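Local coordinates for protein urocanate hydratase (Paenibacillus sp. Soil724D2, PDB 7NED) that probably hydrates thiourocanate during bacterial ergothioneine breakdown, working with bound NAD+ and also accommodating urocanate in its active site, at residues A[245-258]-A[303-317]. Residues are numbered along the deposited sequence; the frame is centred on the assembly and turned at random.
With NAD (nicotinamide-adenine-dinucleotide), chain C.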
loop_
_atom_site.group_PDB
_atom_site.type_symbol
_atom_site.label_atom_id
_atom_site.label_comp_id
_atom_site.label_asym_id
_atom_site.label_seq_id
_atom_site.Cartn_x
_atom_site.Cartn_y
_atom_site.Cartn_z
ATOM N N GLY A 245 -29.208 35.944 10.022
ATOM C CA GLY A 245 -28.140 36.512 10.836
ATOM C C GLY A 245 -27.854 35.757 12.116
ATOM O O GLY A 245 -27.341 36.338 13.076
ATOM N N ILE A 246 -28.189 34.475 12.158
ATOM C CA ILE A 246 -27.947 33.621 13.308
ATOM C C ILE A 246 -26.603 32.930 13.093
ATOM O O ILE A 246 -26.454 32.132 12.162
ATOM C CB ILE A 246 -29.079 32.608 13.474
ATOM C CG1 ILE A 246 -30.352 33.331 13.924
ATOM C CG2 ILE A 246 -28.698 31.540 14.453
ATOM C CD1 ILE A 246 -31.480 32.412 14.285
ATOM N N THR A 247 -25.616 33.261 13.933
ATOM C CA THR A 247 -24.282 32.668 13.834
ATOM C C THR A 247 -24.098 31.747 15.022
ATOM O O THR A 247 -24.010 32.231 16.163
ATOM C CB THR A 247 -23.171 33.725 13.810
ATOM O OG1 THR A 247 -23.387 34.637 12.732
ATOM C CG2 THR A 247 -21.795 33.084 13.615
ATOM N N PRO A 248 -24.094 30.433 14.833
ATOM C CA PRO A 248 -23.747 29.545 15.942
ATOM C C PRO A 248 -22.310 29.804 16.354
ATOM O O PRO A 248 -21.520 30.393 15.610
ATOM C CB PRO A 248 -23.918 28.129 15.344
ATOM C CG PRO A 248 -24.687 28.322 14.071
ATOM C CD PRO A 248 -24.315 29.691 13.578
ATOM N N ASP A 249 -21.967 29.326 17.549
ATOM C CA ASP A 249 -20.603 29.479 18.046
ATOM C C ASP A 249 -19.660 28.512 17.367
ATOM O O ASP A 249 -18.461 28.807 17.216
ATOM C CB ASP A 249 -20.581 29.260 19.553
ATOM C CG ASP A 249 -21.481 30.261 20.279
ATOM O OD1 ASP A 249 -21.157 31.465 20.170
ATOM O OD2 ASP A 249 -22.505 29.863 20.896
ATOM N N ILE A 250 -20.188 27.372 16.943
ATOM C CA ILE A 250 -19.388 26.327 16.299
ATOM C C ILE A 250 -20.202 25.745 15.162
ATOM O O ILE A 250 -21.405 25.542 15.295
ATOM C CB ILE A 250 -19.025 25.210 17.284
ATOM C CG1 ILE A 250 -18.193 25.779 18.434
ATOM C CG2 ILE A 250 -18.246 24.133 16.549
ATOM C CD1 ILE A 250 -18.051 24.809 19.588
ATOM N N VAL A 251 -19.555 25.487 14.034
ATOM C CA VAL A 251 -20.259 24.943 12.891
ATOM C C VAL A 251 -19.395 23.858 12.270
ATOM O O VAL A 251 -18.220 24.095 11.984
ATOM C CB VAL A 251 -20.569 26.019 11.844
ATOM C CG1 VAL A 251 -21.280 25.384 10.628
ATOM C CG2 VAL A 251 -21.404 27.185 12.496
ATOM N N THR A 252 -19.983 22.689 12.048
ATOM C CA THR A 252 -19.316 21.650 11.253
ATOM C C THR A 252 -20.388 20.911 10.461
ATOM O O THR A 252 -21.516 21.397 10.291
ATOM C CB THR A 252 -18.445 20.737 12.139
ATOM O OG1 THR A 252 -17.727 19.814 11.302
ATOM C CG2 THR A 252 -19.249 19.945 13.152
ATOM N N ASP A 253 -20.016 19.739 9.926
ATOM C CA ASP A 253 -20.916 18.945 9.108
ATOM C C ASP A 253 -20.405 17.520 9.180
ATOM O O ASP A 253 -19.195 17.302 9.208
ATOM C CB ASP A 253 -20.929 19.448 7.657
ATOM C CG ASP A 253 -21.780 18.557 6.743
ATOM O OD1 ASP A 253 -21.309 17.471 6.324
ATOM O OD2 ASP A 253 -22.940 18.923 6.471
ATOM N N GLN A 254 -21.305 16.560 9.264
ATOM C CA GLN A 254 -20.844 15.204 9.138
ATOM C C GLN A 254 -21.847 14.397 8.345
ATOM O O GLN A 254 -22.144 13.240 8.654
ATOM C CB GLN A 254 -20.532 14.596 10.494
ATOM C CG GLN A 254 -19.355 13.628 10.366
ATOM C CD GLN A 254 -18.929 13.091 11.693
ATOM O OE1 GLN A 254 -19.662 13.179 12.684
ATOM N NE2 GLN A 254 -17.659 12.676 11.768
ATOM N N THR A 255 -22.246 14.972 7.236
ATOM C CA THR A 255 -23.027 14.282 6.268
ATOM C C THR A 255 -22.052 13.378 5.479
ATOM O O THR A 255 -20.857 13.502 5.504
ATOM C CB THR A 255 -23.668 15.240 5.262
ATOM O OG1 THR A 255 -22.664 15.986 4.630
ATOM C CG2 THR A 255 -24.663 16.185 5.928
ATOM N N SER A 256 -22.604 12.572 4.614
ATOM C CA SER A 256 -21.801 11.749 3.757
ATOM C C SER A 256 -21.368 12.525 2.480
ATOM O O SER A 256 -21.663 12.109 1.435
ATOM C CB SER A 256 -22.562 10.487 3.392
ATOM O OG SER A 256 -23.836 10.824 2.916
ATOM N N ALA A 257 -20.647 13.631 2.629
ATOM C CA ALA A 257 -20.202 14.460 1.551
ATOM C C ALA A 257 -19.116 13.819 0.727
ATOM O O ALA A 257 -18.823 14.275 -0.304
ATOM C CB ALA A 257 -19.776 15.828 2.037
ATOM N N HIS A 258 -18.539 12.754 1.207
ATOM C CA HIS A 258 -17.501 12.080 0.428
ATOM C C HIS A 258 -18.052 11.349 -0.783
ATOM O O HIS A 258 -17.269 10.934 -1.652
ATOM C CB HIS A 258 -16.771 11.063 1.311
ATOM C CG HIS A 258 -17.633 9.914 1.742
ATOM N ND1 HIS A 258 -18.614 10.042 2.708
ATOM C CD2 HIS A 258 -17.661 8.618 1.344
ATOM C CE1 HIS A 258 -19.215 8.876 2.877
ATOM N NE2 HIS A 258 -18.647 7.995 2.067
ATOM N N LEU A 303 -20.531 31.968 7.965
ATOM C CA LEU A 303 -20.630 31.846 9.396
ATOM C C LEU A 303 -19.260 32.042 10.030
ATOM O O LEU A 303 -19.130 32.649 11.055
ATOM C CB LEU A 303 -21.301 30.545 9.826
ATOM C CG LEU A 303 -22.771 30.369 9.429
ATOM C CD1 LEU A 303 -23.298 28.971 9.623
ATOM C CD2 LEU A 303 -23.698 31.424 10.014
ATOM N N LYS A 304 -18.251 31.524 9.378
ATOM C CA LYS A 304 -16.885 31.689 9.864
ATOM C C LYS A 304 -16.494 33.156 9.937
ATOM O O LYS A 304 -15.855 33.590 10.898
ATOM C CB LYS A 304 -15.916 30.943 8.964
ATOM C CG LYS A 304 -14.447 31.243 9.252
ATOM C CD LYS A 304 -13.516 30.334 8.383
ATOM C CE LYS A 304 -12.040 30.639 8.619
ATOM N NZ LYS A 304 -11.739 30.440 10.057
ATOM N N LYS A 305 -16.877 33.929 8.928
ATOM C CA LYS A 305 -16.561 35.350 8.896
ATOM C C LYS A 305 -17.368 36.138 9.929
ATOM O O LYS A 305 -16.896 37.195 10.388
ATOM C CB LYS A 305 -16.748 35.871 7.493
ATOM N N ARG A 306 -18.510 35.637 10.324
ATOM C CA ARG A 306 -19.262 36.284 11.393
ATOM C C ARG A 306 -18.838 35.812 12.780
ATOM O O ARG A 306 -19.461 36.198 13.776
ATOM C CB ARG A 306 -20.761 36.073 11.180
ATOM C CG ARG A 306 -21.182 36.460 9.776
ATOM C CD ARG A 306 -22.661 36.224 9.533
ATOM N NE ARG A 306 -23.070 36.874 8.290
ATOM C CZ ARG A 306 -24.298 36.834 7.783
ATOM N NH1 ARG A 306 -25.284 36.171 8.399
ATOM N NH2 ARG A 306 -24.533 37.476 6.651
ATOM N N GLY A 307 -17.775 35.010 12.868
ATOM C CA GLY A 307 -17.174 34.661 14.143
ATOM C C GLY A 307 -17.362 33.235 14.614
ATOM O O GLY A 307 -16.829 32.885 15.672
ATOM N N ALA A 308 -18.074 32.392 13.870
ATOM C CA ALA A 308 -18.209 30.993 14.269
ATOM C C ALA A 308 -16.861 30.296 14.165
ATOM O O ALA A 308 -16.024 30.648 13.334
ATOM C CB ALA A 308 -19.227 30.274 13.379
ATOM N N ILE A 309 -16.637 29.333 15.052
ATOM C CA ILE A 309 -15.531 28.398 14.896
ATOM C C ILE A 309 -16.034 27.314 13.940
ATOM O O ILE A 309 -16.898 26.510 14.300
ATOM C CB ILE A 309 -15.094 27.800 16.240
ATOM C CG1 ILE A 309 -14.705 28.892 17.250
ATOM C CG2 ILE A 309 -13.919 26.839 16.040
ATOM C CD1 ILE A 309 -13.685 29.868 16.720
ATOM N N VAL A 310 -15.476 27.261 12.745
ATOM C CA VAL A 310 -15.985 26.400 11.686
ATOM C C VAL A 310 -14.917 25.372 11.324
ATOM O O VAL A 310 -13.729 25.702 11.236
ATOM C CB VAL A 310 -16.385 27.260 10.465
ATOM C CG1 VAL A 310 -16.908 26.410 9.278
ATOM C CG2 VAL A 310 -17.390 28.366 10.897
ATOM N N PHE A 311 -15.326 24.114 11.145
ATOM C CA PHE A 311 -14.314 23.125 10.798
ATOM C C PHE A 311 -14.934 21.966 10.035
ATOM O O PHE A 311 -16.137 21.706 10.098
ATOM C CB PHE A 311 -13.551 22.620 12.044
ATOM C CG PHE A 311 -14.386 21.774 12.960
ATOM C CD1 PHE A 311 -14.376 20.384 12.851
ATOM C CD2 PHE A 311 -15.213 22.364 13.896
ATOM C CE1 PHE A 311 -15.156 19.589 13.688
ATOM C CE2 PHE A 311 -16.004 21.588 14.762
ATOM C CZ PHE A 311 -15.980 20.184 14.655
ATOM N N ASP A 312 -14.065 21.311 9.266
ATOM C CA ASP A 312 -14.377 20.095 8.529
ATOM C C ASP A 312 -14.194 18.895 9.454
ATOM O O ASP A 312 -13.148 18.749 10.108
ATOM C CB ASP A 312 -13.434 20.040 7.311
ATOM C CG ASP A 312 -13.637 18.827 6.419
ATOM O OD1 ASP A 312 -14.041 17.756 6.912
ATOM O OD2 ASP A 312 -13.319 18.956 5.207
ATOM N N ASN A 313 -15.224 18.047 9.534
ATOM C CA ASN A 313 -15.225 16.943 10.484
ATOM C C ASN A 313 -14.799 15.634 9.827
ATOM O O ASN A 313 -15.179 14.545 10.276
ATOM C CB ASN A 313 -16.601 16.818 11.144
ATOM C CG ASN A 313 -16.541 16.234 12.540
ATOM O OD1 ASN A 313 -15.471 15.894 13.061
ATOM N ND2 ASN A 313 -17.720 16.100 13.164
ATOM N N GLY A 314 -14.003 15.739 8.769
ATOM C CA GLY A 314 -13.354 14.610 8.153
ATOM C C GLY A 314 -14.229 13.930 7.133
ATOM O O GLY A 314 -14.277 12.713 7.106
ATOM N N ASN A 315 -14.953 14.675 6.307
ATOM C CA ASN A 315 -15.784 14.019 5.306
ATOM C C ASN A 315 -15.525 14.553 3.909
ATOM O O ASN A 315 -16.396 14.427 3.050
ATOM C CB ASN A 315 -17.263 14.134 5.658
ATOM C CG ASN A 315 -17.747 15.596 5.756
ATOM O OD1 ASN A 315 -16.935 16.529 5.721
ATOM N ND2 ASN A 315 -19.058 15.787 5.918
ATOM N N ASN A 316 -14.326 15.100 3.642
ATOM C CA ASN A 316 -14.045 15.741 2.342
ATOM C C ASN A 316 -15.073 16.758 1.916
ATOM O O ASN A 316 -15.240 16.994 0.719
ATOM C CB ASN A 316 -13.829 14.716 1.218
ATOM C CG ASN A 316 -12.416 14.150 1.181
ATOM O OD1 ASN A 316 -11.816 13.760 2.174
ATOM N ND2 ASN A 316 -11.939 13.997 -0.049
ATOM N N ILE A 317 -15.717 17.439 2.872
ATOM C CA ILE A 317 -16.713 18.389 2.410
ATOM C C ILE A 317 -16.019 19.582 1.744
ATOM O O ILE A 317 -16.535 20.126 0.766
ATOM C CB ILE A 317 -17.658 18.832 3.539
ATOM C CG1 ILE A 317 -18.848 19.577 2.912
ATOM C CG2 ILE A 317 -16.896 19.741 4.471
ATOM C CD1 ILE A 317 -20.021 19.918 3.871
HETATM P PA NAD C . -23.798 7.773 6.937
HETATM O O1A NAD C . -23.945 7.827 5.418
HETATM O O2A NAD C . -24.247 6.673 7.811
HETATM O O5B NAD C . -24.818 9.034 7.425
HETATM C C5B NAD C . -24.732 10.166 6.656
HETATM C C4B NAD C . -25.990 11.036 7.120
HETATM O O4B NAD C . -26.105 12.239 6.414
HETATM C C3B NAD C . -27.210 10.136 6.739
HETATM O O3B NAD C . -28.051 10.014 7.810
HETATM C C2B NAD C . -27.880 10.949 5.589
HETATM O O2B NAD C . -29.260 10.915 5.632
HETATM C C1B NAD C . -27.489 12.358 6.027
HETATM N N9A NAD C . -27.462 13.346 4.948
HETATM C C8A NAD C . -27.042 13.208 3.629
HETATM N N7A NAD C . -27.160 14.310 2.931
HETATM C C5A NAD C . -27.658 15.241 3.833
HETATM C C6A NAD C . -28.013 16.602 3.705
HETATM N N6A NAD C . -27.862 17.264 2.536
HETATM N N1A NAD C . -28.491 17.284 4.784
HETATM C C2A NAD C . -28.646 16.559 5.921
HETATM N N3A NAD C . -28.358 15.275 6.188
HETATM C C4A NAD C . -27.864 14.639 5.105
HETATM O O3 NAD C . -22.342 8.338 7.062
HETATM P PN NAD C . -21.564 8.235 8.451
HETATM O O1N NAD C . -20.938 6.943 8.888
HETATM O O2N NAD C . -22.288 9.123 9.440
HETATM O O5D NAD C . -20.142 9.169 8.177
HETATM C C5D NAD C . -20.416 10.514 7.747
HETATM C C4D NAD C . -19.116 11.177 7.386
HETATM O O4D NAD C . -18.146 10.991 8.400
HETATM C C3D NAD C . -18.590 10.291 6.140
HETATM O O3D NAD C . -18.044 11.117 5.118
HETATM C C2D NAD C . -17.440 9.417 6.763
HETATM O O2D NAD C . -16.367 9.176 5.948
HETATM C C1D NAD C . -17.002 10.605 7.678
HETATM N N1N NAD C . -15.902 10.372 8.623
HETATM C C2N NAD C . -14.699 10.243 7.958
HETATM C C3N NAD C . -13.511 10.087 8.655
HETATM C C7N NAD C . -12.241 9.890 7.816
HETATM O O7N NAD C . -11.109 10.176 8.202
HETATM N N7N NAD C . -12.390 9.286 6.578
HETATM C C4N NAD C . -13.596 10.091 10.054
HETATM C C5N NAD C . -14.832 10.242 10.682
HETATM C C6N NAD C . -16.015 10.407 9.941
HETATM O O HOH W 1 -25.459 34.219 10.628
HETATM O O HOH W 2 -17.463 31.312 18.015
HETATM O O HOH W 3 -17.127 18.440 7.727
#
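Two neighbouring parallel strands of the Rossmann-like domain, 250-251 and 309-312, pair through I250-I309 and V251-V310, and the loops that follow them run together into the NAD pocket. The chain between them is largely helical, and helix 282-305 leads back to the second strand in a beta-alpha-beta crossover. The backbone bonds I309 N to D249 O, V251 N to I309 O and F311 N to V251 O fix the register. On one face, V251 CG2 packs against L303 CD1 and A308 CB; on the other, I250 CG2 meets the F311 ring at its edge, 3.8 Å from CE2, under cover of helix 133-150. Next along the chain, T252 lays CB over the face of that ring in a CH-pi contact, 3.7 Å from the centroid. Set anti to the backbone N (chi1 -175°), T252 OG1 donates to F311 O at 2.7 Å from above the carbonyl plane. D253 OD1 takes three bonds: T255 OG1 on its syn lone pair, T255 N from above the carboxylate, closing an Asx turn, and N315 ND2 on the anti lone pair at 2.8 Å. Replacing D253 by an alanine removes the carboxylate, which would probably undo this turn and cost the N315 amide one of its two acceptors. The second, T255 O, lies 2.9 Å from N315 ND2, while N315 CB comes within 3.2 Å of the nicotinamide-ribose hydroxyl O3D of NAD, to which H258, held through NE2 by A43 O, gives a weak hydrogen bond from ND1.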